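Side-chain contacts in type III effector XopAI (Xanthomonas citri, PDB 6K93), which is a bacterial type III effector with a mono-ADP-ribosyltransferase fold that probably binds arginine-containing peptides: residues W103-V106 against Q107-A111; F113-P117 against E118-Q122; F123-A126 against L127-W131; Q172-T176 against D177-V181. All blocks are in the same frame, centred on the assembly; numbering follows the deposited sequence.

Contact 1 of 4, residues W103-V106 against Q107-A111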
# COMPACT_ATOMS: atom_id res chain seq x y z
N TRP A 103 4.68 -2.36 12.89
CA TRP A 103 5.95 -2.55 12.19
C TRP A 103 6.65 -3.82 12.66
O TRP A 103 7.21 -4.56 11.85
CB TRP A 103 6.84 -1.32 12.38
CG TRP A 103 8.20 -1.46 11.75
CD1 TRP A 103 9.40 -1.39 12.39
CD2 TRP A 103 8.48 -1.71 10.37
NE1 TRP A 103 10.42 -1.57 11.49
CE2 TRP A 103 9.88 -1.78 10.24
CE3 TRP A 103 7.68 -1.90 9.24
CZ2 TRP A 103 10.51 -2.02 9.03
CZ3 TRP A 103 8.31 -2.13 8.03
CH2 TRP A 103 9.70 -2.19 7.94
N GLN A 104 6.62 -4.11 13.96
CA GLN A 104 7.19 -5.36 14.47
C GLN A 104 6.49 -6.56 13.84
O GLN A 104 7.14 -7.55 13.46
CB GLN A 104 7.09 -5.40 16.00
CG GLN A 104 7.83 -6.54 16.71
CD GLN A 104 7.68 -6.46 18.24
OE1 GLN A 104 7.36 -5.40 18.78
NE2 GLN A 104 7.90 -7.57 18.92
N ARG A 105 5.16 -6.49 13.72
CA ARG A 105 4.40 -7.59 13.15
C ARG A 105 4.71 -7.78 11.67
O ARG A 105 4.84 -8.91 11.18
CB ARG A 105 2.91 -7.30 13.36
CG ARG A 105 1.95 -8.21 12.65
CD ARG A 105 0.54 -7.71 12.96
NE ARG A 105 -0.50 -8.44 12.23
CZ ARG A 105 -1.75 -8.02 12.14
NH1 ARG A 105 -2.12 -6.89 12.74
NH2 ARG A 105 -2.65 -8.72 11.45
N VAL A 106 4.79 -6.67 10.93
CA VAL A 106 5.15 -6.75 9.51
C VAL A 106 6.47 -7.48 9.35
O VAL A 106 6.61 -8.37 8.50
CB VAL A 106 5.20 -5.33 8.91
CG1 VAL A 106 5.93 -5.37 7.59
CG2 VAL A 106 3.81 -4.79 8.80
N GLN A 107 7.47 -7.11 10.14
CA GLN A 107 8.78 -7.72 10.01
C GLN A 107 8.75 -9.18 10.44
O GLN A 107 9.36 -10.04 9.79
CB GLN A 107 9.80 -6.94 10.81
CG GLN A 107 10.10 -5.60 10.24
CD GLN A 107 11.07 -4.85 11.10
OE1 GLN A 107 10.69 -4.32 12.14
NE2 GLN A 107 12.33 -4.81 10.69
N HIS A 108 8.05 -9.47 11.52
CA HIS A 108 8.03 -10.83 12.04
C HIS A 108 7.22 -11.76 11.16
O HIS A 108 7.66 -12.88 10.85
CB HIS A 108 7.49 -10.84 13.46
CG HIS A 108 7.41 -12.20 14.06
ND1 HIS A 108 6.29 -12.99 13.96
CD2 HIS A 108 8.31 -12.91 14.77
CE1 HIS A 108 6.50 -14.13 14.60
NE2 HIS A 108 7.73 -14.11 15.10
N ASP A 109 6.03 -11.32 10.73
CA ASP A 109 5.15 -12.22 10.02
C ASP A 109 5.54 -12.39 8.56
O ASP A 109 5.24 -13.43 7.97
CB ASP A 109 3.71 -11.72 10.10
CG ASP A 109 3.11 -11.86 11.49
OD1 ASP A 109 3.85 -12.27 12.41
OD2 ASP A 109 1.92 -11.55 11.65
N GLY A 110 6.21 -11.40 7.98
CA GLY A 110 6.61 -11.48 6.58
C GLY A 110 5.45 -11.84 5.69
O GLY A 110 4.37 -11.24 5.76
N ALA A 111 5.65 -12.83 4.82
CA ALA A 111 4.62 -13.22 3.86
C ALA A 111 3.42 -13.90 4.49
O ALA A 111 2.43 -14.15 3.79
CB ALA A 111 5.22 -14.14 2.79
O HOH W 1 -0.56 -11.06 10.69
O HOH W 2 4.67 -8.55 6.47
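The last two turns of helix 95-109 bring Trp103 against Gln107 and Arg105 against Asp109, two i to i+4 pairs. The amide of Gln107 lies on one face of the indole, the two planes 24° apart, with CD 3.1 Å above the ring plane. Its OE1 hangs over the pyrrole part, 2.8 Å from Trp103 NE1, yet the N-H points along the ring plane and makes no hydrogen bond with it. Gln107 CG adds a CH-pi contact, 3.9 Å from the centroid of the six-membered ring of Trp103. Arg244 lies against the same indole in a cation-pi contact.

Arg105 runs out extended, its CG 3.5 Å from Asp109 OD2. The ion pair between Arg105 NE and Asp109 OD2 is long, 4.0 Å; a water that accepts from NE and donates to OD2 bridges it, while NH1 forms a salt bridge with Glu119. Asp109 OD1 takes a nearly straight bond from His108 ND1 (3.0 Å), in the imidazole plane, which helps fix the carboxylate. Asp109 N and Gly110 N still reach back to Arg105 O and Val106 O, but Gly110 turns to positive phi, a change of backbone course typical of a helix C-terminus.

Contact 2 of 4, residues F113-P117 against E118-Q122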
# COMPACT_ATOMS: atom_id res chain seq x y z
N PHE A 113 1.74 -12.46 6.96
CA PHE A 113 0.90 -11.39 7.50
C PHE A 113 -0.51 -11.52 6.95
O PHE A 113 -0.71 -11.63 5.75
CB PHE A 113 1.50 -10.02 7.12
CG PHE A 113 0.80 -8.86 7.79
CD1 PHE A 113 -0.45 -8.44 7.37
CD2 PHE A 113 1.42 -8.17 8.81
CE1 PHE A 113 -1.08 -7.40 7.99
CE2 PHE A 113 0.79 -7.10 9.43
CZ PHE A 113 -0.46 -6.72 9.01
N ARG A 114 -1.50 -11.47 7.84
CA ARG A 114 -2.90 -11.50 7.42
C ARG A 114 -3.75 -10.60 8.31
O ARG A 114 -3.61 -10.61 9.54
CB ARG A 114 -3.48 -12.93 7.48
CG ARG A 114 -2.81 -13.95 6.58
CD ARG A 114 -3.15 -13.70 5.10
NE ARG A 114 -2.66 -14.73 4.21
CZ ARG A 114 -1.41 -14.83 3.76
NH1 ARG A 114 -0.49 -13.96 4.12
NH2 ARG A 114 -1.08 -15.82 2.92
N SER A 115 -4.69 -9.89 7.70
CA SER A 115 -5.66 -9.14 8.46
C SER A 115 -6.67 -10.09 9.12
O SER A 115 -7.02 -11.13 8.57
CB SER A 115 -6.41 -8.13 7.59
OG SER A 115 -7.23 -8.82 6.62
N THR A 116 -7.11 -9.72 10.30
CA THR A 116 -8.16 -10.43 11.04
C THR A 116 -9.51 -9.87 10.65
O THR A 116 -9.62 -8.76 10.11
CB THR A 116 -7.96 -10.26 12.54
OG1 THR A 116 -8.17 -8.89 12.88
CG2 THR A 116 -6.58 -10.72 12.96
N PRO A 117 -10.58 -10.62 10.93
CA PRO A 117 -11.93 -10.06 10.69
C PRO A 117 -12.14 -8.72 11.36
O PRO A 117 -12.70 -7.81 10.75
CB PRO A 117 -12.86 -11.15 11.27
CG PRO A 117 -12.07 -12.43 11.08
CD PRO A 117 -10.63 -12.02 11.39
N GLU A 118 -11.67 -8.57 12.59
CA GLU A 118 -11.80 -7.30 13.30
C GLU A 118 -11.04 -6.18 12.58
O GLU A 118 -11.55 -5.06 12.44
CB GLU A 118 -11.29 -7.51 14.73
CG GLU A 118 -12.16 -8.50 15.57
CD GLU A 118 -12.07 -9.98 15.17
OE1 GLU A 118 -11.06 -10.43 14.57
OE2 GLU A 118 -13.03 -10.72 15.48
N GLU A 119 -9.84 -6.47 12.07
CA GLU A 119 -9.09 -5.46 11.33
C GLU A 119 -9.78 -5.08 10.02
O GLU A 119 -9.69 -3.93 9.58
CB GLU A 119 -7.66 -5.97 11.07
CG GLU A 119 -6.86 -6.00 12.36
CD GLU A 119 -5.58 -6.83 12.31
OE1 GLU A 119 -5.37 -7.57 11.36
OE2 GLU A 119 -4.79 -6.70 13.29
N ARG A 120 -10.43 -6.05 9.36
CA ARG A 120 -11.16 -5.73 8.15
C ARG A 120 -12.34 -4.81 8.44
O ARG A 120 -12.64 -3.92 7.64
CB ARG A 120 -11.59 -7.03 7.47
CG ARG A 120 -10.36 -7.84 7.08
CD ARG A 120 -10.65 -8.96 6.11
NE ARG A 120 -11.50 -10.03 6.62
CZ ARG A 120 -11.05 -11.16 7.16
NH1 ARG A 120 -9.75 -11.36 7.31
NH2 ARG A 120 -11.91 -12.07 7.57
N LYS A 121 -13.00 -5.00 9.59
CA LYS A 121 -14.09 -4.11 9.97
C LYS A 121 -13.55 -2.73 10.34
O LYS A 121 -14.19 -1.71 10.05
CB LYS A 121 -14.87 -4.72 11.14
CG LYS A 121 -16.22 -4.06 11.39
CD LYS A 121 -16.74 -4.42 12.78
CE LYS A 121 -17.01 -5.91 12.92
NZ LYS A 121 -17.84 -6.19 14.13
N GLN A 122 -12.38 -2.68 10.98
CA GLN A 122 -11.72 -1.40 11.24
C GLN A 122 -11.39 -0.69 9.95
O GLN A 122 -11.57 0.53 9.83
CB GLN A 122 -10.47 -1.61 12.08
CG GLN A 122 -10.78 -1.92 13.54
CD GLN A 122 -9.67 -2.63 14.27
OE1 GLN A 122 -8.61 -2.93 13.73
NE2 GLN A 122 -9.92 -2.91 15.55
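Thr116 and Glu119 face each other across the first turn of helix 117-128, each side chain reaching for the other's backbone. The threonine hydroxyl sits between its own N and carbonyl carbon (chi1 66°), from where OG1 accepts from Glu119 N at 3.0 Å. In return the glutamate chain, extended beyond CG, runs back past the threonine: its CG passes 3.2 Å from Thr116 OG1, and OE1 accepts from Thr116 N at 3.0 Å. That N-H meets the carboxylate from above its plane, 40° out of it. The other oxygen, OE2, takes the salt bridge from Arg105 on helix 95-109, so the group that closes the cap also ties two helices together.

Arg120 folds back over the start of the helix on another side. A bend at chi3 (-66°) lays its guanidinium over the backbone, with Thr116 C and Pro117 CA above one face, the latter 3.7 Å from the plane. NH2 crosses near the proline ring, 3.5 Å from Pro117 CG. At the guanidinium edge NH1 lies 3.0 Å from Ser115 O, but the angle is too poor for a hydrogen bond; farther back, CG touches Ser115 OG at 3.3 Å. The serine hydroxyl is hydrogen-bonded to Asp167, and Arg120 NE has a weak, long ion pair with Glu166, so both look to helix 165-174. The two reciprocal bonds between the N-cap Thr116 and Glu119 make a capping box, with Pro117 as the first residue of the helix.

Contact 3 of 4, residues F123-A126 against L127-W131; sequences FKTA and LITLW
Phe123 and Leu127 stand side by side on the closing turns of helix 117-128, where the helix packs into a bundle with helices 136-156, 165-174 and 194-209.

The apolar contacts are i to i+4 pairs, and in the first two the side chains share a direction. Leu127 CD1 approaches the phenyl ring obliquely, 3.9 Å from Phe123 CZ. The ring also meets Phe199 edge to face and touches Val169 and Ala170, which places this pair among the neighbouring helices. On another flank the fully extended aliphatic chain of Lys124 runs beside Ile128, whose CD1 lies 3.7 Å from Lys124 CG and 3.8 Å from Lys124 CE; Trp143 and Leu87 pack against both residues. Thr125 and Thr129 instead cross at an angle, their methyls meeting CG2 to CG2 at 3.9 Å.

Among the backbone bonds, Leu127 N and Ile128 N donate to Phe123 O and Lys124 O in regular helical fashion. Ala126 O, by contrast, lies 3.1 Å from Leu130 N at too poor an angle to bond, as the chain leaves the helix.

Of the side-chain polar bonds, Thr125 OG1 reaches Val88 O, while Thr129, with chi1 at 67°, folds its hydroxyl toward its own backbone, within reach of the preceding turn, and OG1 is also hydrogen-bonded to His195 NE2. Thr125 O is thus gripped twice, by Thr129 N at 2.9 Å and by Thr129 OG1 at 2.7 Å, the hydroxyl coming from above the carbonyl plane.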
# COMPACT_ATOMS: atom_id res chain seq x y z
N PHE A 123 -10.90 -1.43 8.95
CA PHE A 123 -10.61 -0.80 7.67
C PHE A 123 -11.89 -0.26 7.02
O PHE A 123 -11.91 0.85 6.46
CB PHE A 123 -9.89 -1.81 6.75
CG PHE A 123 -9.84 -1.39 5.32
CD1 PHE A 123 -9.30 -0.17 4.96
CD2 PHE A 123 -10.33 -2.22 4.31
CE1 PHE A 123 -9.28 0.25 3.66
CE2 PHE A 123 -10.30 -1.81 3.00
CZ PHE A 123 -9.78 -0.58 2.66
N LYS A 124 -12.99 -0.99 7.13
CA LYS A 124 -14.28 -0.48 6.64
C LYS A 124 -14.60 0.87 7.29
O LYS A 124 -14.96 1.83 6.59
CB LYS A 124 -15.40 -1.49 6.92
CG LYS A 124 -16.78 -0.98 6.56
CD LYS A 124 -17.86 -1.99 6.83
CE LYS A 124 -19.19 -1.43 6.36
NZ LYS A 124 -20.29 -2.40 6.55
N THR A 125 -14.46 0.96 8.62
CA THR A 125 -14.70 2.25 9.26
C THR A 125 -13.74 3.31 8.75
O THR A 125 -14.15 4.44 8.46
CB THR A 125 -14.58 2.12 10.77
OG1 THR A 125 -15.61 1.27 11.23
CG2 THR A 125 -14.70 3.50 11.44
N ALA A 126 -12.46 2.97 8.63
CA ALA A 126 -11.48 3.95 8.19
C ALA A 126 -11.83 4.50 6.82
O ALA A 126 -11.74 5.71 6.59
CB ALA A 126 -10.08 3.34 8.17
N LEU A 127 -12.20 3.63 5.89
CA LEU A 127 -12.51 4.10 4.55
C LEU A 127 -13.77 4.95 4.54
O LEU A 127 -13.79 6.04 3.96
CB LEU A 127 -12.65 2.92 3.59
CG LEU A 127 -12.69 3.33 2.11
CD1 LEU A 127 -12.02 2.29 1.22
CD2 LEU A 127 -14.14 3.55 1.67
N ILE A 128 -14.83 4.48 5.21
CA ILE A 128 -16.10 5.20 5.14
C ILE A 128 -16.01 6.56 5.83
O ILE A 128 -16.65 7.52 5.39
CB ILE A 128 -17.22 4.30 5.68
CG1 ILE A 128 -17.44 3.15 4.71
CG2 ILE A 128 -18.50 5.12 5.91
CD1 ILE A 128 -18.36 2.07 5.19
N THR A 129 -15.20 6.67 6.89
CA THR A 129 -15.11 7.91 7.66
C THR A 129 -13.95 8.81 7.23
O THR A 129 -13.71 9.84 7.87
CB THR A 129 -14.94 7.60 9.16
OG1 THR A 129 -13.68 6.98 9.40
CG2 THR A 129 -16.06 6.73 9.67
N LEU A 130 -13.22 8.44 6.17
CA LEU A 130 -11.96 9.11 5.87
C LEU A 130 -12.15 10.59 5.56
O LEU A 130 -11.25 11.40 5.82
CB LEU A 130 -11.30 8.42 4.68
CG LEU A 130 -9.86 8.85 4.37
CD1 LEU A 130 -8.97 8.49 5.54
CD2 LEU A 130 -9.39 8.21 3.10
N TRP A 131 -13.29 10.96 5.00
CA TRP A 131 -13.54 12.33 4.58
C TRP A 131 -14.37 13.12 5.58
O TRP A 131 -14.76 14.26 5.30
CB TRP A 131 -14.26 12.33 3.23
CG TRP A 131 -13.41 11.95 2.08
CD1 TRP A 131 -12.19 11.35 2.10
CD2 TRP A 131 -13.74 12.15 0.70
NE1 TRP A 131 -11.73 11.17 0.82
CE2 TRP A 131 -12.67 11.65 -0.06
CE3 TRP A 131 -14.84 12.71 0.04
CZ2 TRP A 131 -12.66 11.69 -1.45
CZ3 TRP A 131 -14.83 12.75 -1.34
CH2 TRP A 131 -13.75 12.24 -2.07

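Contact 4 of 4, residues Q172-T176 against D177-V181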
# COMPACT_ATOMS: atom_id res chain seq x y z
N GLN A 172 -7.96 -1.85 -4.24
CA GLN A 172 -8.66 -0.85 -5.04
C GLN A 172 -8.56 0.52 -4.39
O GLN A 172 -8.29 1.52 -5.07
CB GLN A 172 -10.12 -1.25 -5.27
CG GLN A 172 -10.84 -0.26 -6.18
CD GLN A 172 -12.27 -0.65 -6.48
OE1 GLN A 172 -12.65 -1.80 -6.36
NE2 GLN A 172 -13.07 0.32 -6.91
N ALA A 173 -8.75 0.60 -3.07
CA ALA A 173 -8.69 1.88 -2.38
C ALA A 173 -7.31 2.50 -2.50
O ALA A 173 -7.18 3.73 -2.60
CB ALA A 173 -9.06 1.70 -0.90
N TRP A 174 -6.26 1.67 -2.49
CA TRP A 174 -4.91 2.18 -2.68
C TRP A 174 -4.79 2.96 -3.98
O TRP A 174 -4.06 3.95 -4.05
CB TRP A 174 -3.91 1.03 -2.64
CG TRP A 174 -2.59 1.45 -3.18
CD1 TRP A 174 -2.14 1.28 -4.48
CD2 TRP A 174 -1.59 2.23 -2.53
NE1 TRP A 174 -0.91 1.86 -4.64
CE2 TRP A 174 -0.56 2.45 -3.45
CE3 TRP A 174 -1.46 2.74 -1.24
CZ2 TRP A 174 0.57 3.15 -3.13
CZ3 TRP A 174 -0.33 3.43 -0.92
CH2 TRP A 174 0.69 3.64 -1.84
N THR A 175 -5.49 2.53 -5.03
CA THR A 175 -5.38 3.19 -6.32
C THR A 175 -6.27 4.42 -6.45
O THR A 175 -6.33 5.02 -7.53
CB THR A 175 -5.68 2.21 -7.46
OG1 THR A 175 -7.07 1.82 -7.49
CG2 THR A 175 -4.82 0.95 -7.32
N THR A 176 -6.93 4.84 -5.37
CA THR A 176 -7.66 6.10 -5.32
C THR A 176 -6.80 7.13 -4.58
O THR A 176 -5.71 6.82 -4.08
CB THR A 176 -9.01 5.93 -4.63
OG1 THR A 176 -8.83 5.83 -3.20
CG2 THR A 176 -9.76 4.71 -5.16
N ASP A 177 -7.32 8.35 -4.44
CA ASP A 177 -6.63 9.38 -3.70
C ASP A 177 -6.50 9.05 -2.22
O ASP A 177 -5.74 9.73 -1.52
CB ASP A 177 -7.37 10.70 -3.86
CG ASP A 177 -7.31 11.24 -5.29
OD1 ASP A 177 -6.34 10.91 -6.00
OD2 ASP A 177 -8.24 11.97 -5.69
N ASP A 178 -7.20 8.02 -1.73
CA ASP A 178 -7.03 7.59 -0.34
C ASP A 178 -5.61 7.17 -0.01
O ASP A 178 -5.26 7.07 1.16
CB ASP A 178 -7.95 6.40 -0.02
CG ASP A 178 -9.44 6.75 -0.05
OD1 ASP A 178 -9.80 7.88 -0.35
OD2 ASP A 178 -10.24 5.82 0.22
N TYR A 179 -4.77 6.90 -1.01
CA TYR A 179 -3.44 6.37 -0.74
C TYR A 179 -2.62 7.28 0.16
O TYR A 179 -1.70 6.80 0.84
CB TYR A 179 -2.66 6.16 -2.05
CG TYR A 179 -2.07 7.40 -2.72
CD1 TYR A 179 -2.88 8.31 -3.38
CD2 TYR A 179 -0.70 7.67 -2.68
CE1 TYR A 179 -2.35 9.44 -4.00
CE2 TYR A 179 -0.17 8.79 -3.31
CZ TYR A 179 -1.01 9.67 -3.96
OH TYR A 179 -0.51 10.80 -4.59
N GLU A 180 -2.89 8.58 0.15
CA GLU A 180 -2.08 9.51 0.93
C GLU A 180 -2.17 9.24 2.42
O GLU A 180 -1.23 9.59 3.15
CB GLU A 180 -2.50 10.94 0.61
CG GLU A 180 -2.07 11.33 -0.80
CD GLU A 180 -1.78 12.80 -0.95
OE1 GLU A 180 -2.75 13.58 -0.99
OE2 GLU A 180 -0.59 13.16 -1.05
N VAL A 181 -3.26 8.61 2.89
CA VAL A 181 -3.38 8.35 4.32
C VAL A 181 -2.48 7.21 4.75
O VAL A 181 -2.18 7.07 5.94
CB VAL A 181 -4.84 8.07 4.72
CG1 VAL A 181 -5.28 6.67 4.40
CG2 VAL A 181 -5.05 8.38 6.23
O HOH W 3 -11.39 4.62 -1.80
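Tyr179 turns back onto Trp174 where the chain leaves helix 165-174. Its CB is the atom that touches: it lies over one face of the indole, 3.9 Å from the centroid of the six-membered ring and 20° off the normal, a CH-pi contact, while Trp174 O approaches the same CB at 3.3 Å. From there chi1 of 77° sets CG between the backbone N and the carbonyl carbon, which turns the edge of the phenol toward the indole face. CD1 passes Thr176 O at 3.3 Å, with that oxygen at the ring edge. The two rings form an edge-to-face (T-shaped) pair, with planes at 76° and centroids 5.8 Å apart; beyond, the ring carries OH away from 172-176. The tryptophan is held in turn by Glu285, which accepts from its NE1.

Thr176 joins the two sides of the turn. Its OG1 donates to Ala173 O at 2.7 Å, in the carbonyl plane and on a lone pair, and accepts from Asp178 N at 3.1 Å. A water donates to both Thr176 OG1 and Asp178 OD2, the latter also in a salt bridge with Arg139. Thr176 O accepts from Tyr179 N. A threonine hydroxyl taking the N-H two residues on, together with the backbone bond three residues on, is typical of an ST motif, here opening a helical turn just after a helix end.

In the fold
The four contacts follow one another along the chain in the helical part of the ADP-ribosyltransferase fold. Contacts 1 and 2 meet through the salt bridge Arg105 NH1 to Glu119 OE2 (2.7 Å), and Phe113 CE2 packs 3.9 Å from Val106 CG2. Contacts 2 and 3 occupy the start and end of helix 117-128, with centres about 14 Å apart. Contact 3 then touches contact 4, where Leu127 CD1 lies 3.7 Å from Ala173 CB and Leu130 CD2 lies 3.5 Å from Asp178 CG. Contacts 1 and 4 remain separate, their nearest atoms about 13 Å apart. Helix 194-209 touches side chains from all four, linking them within one bundle.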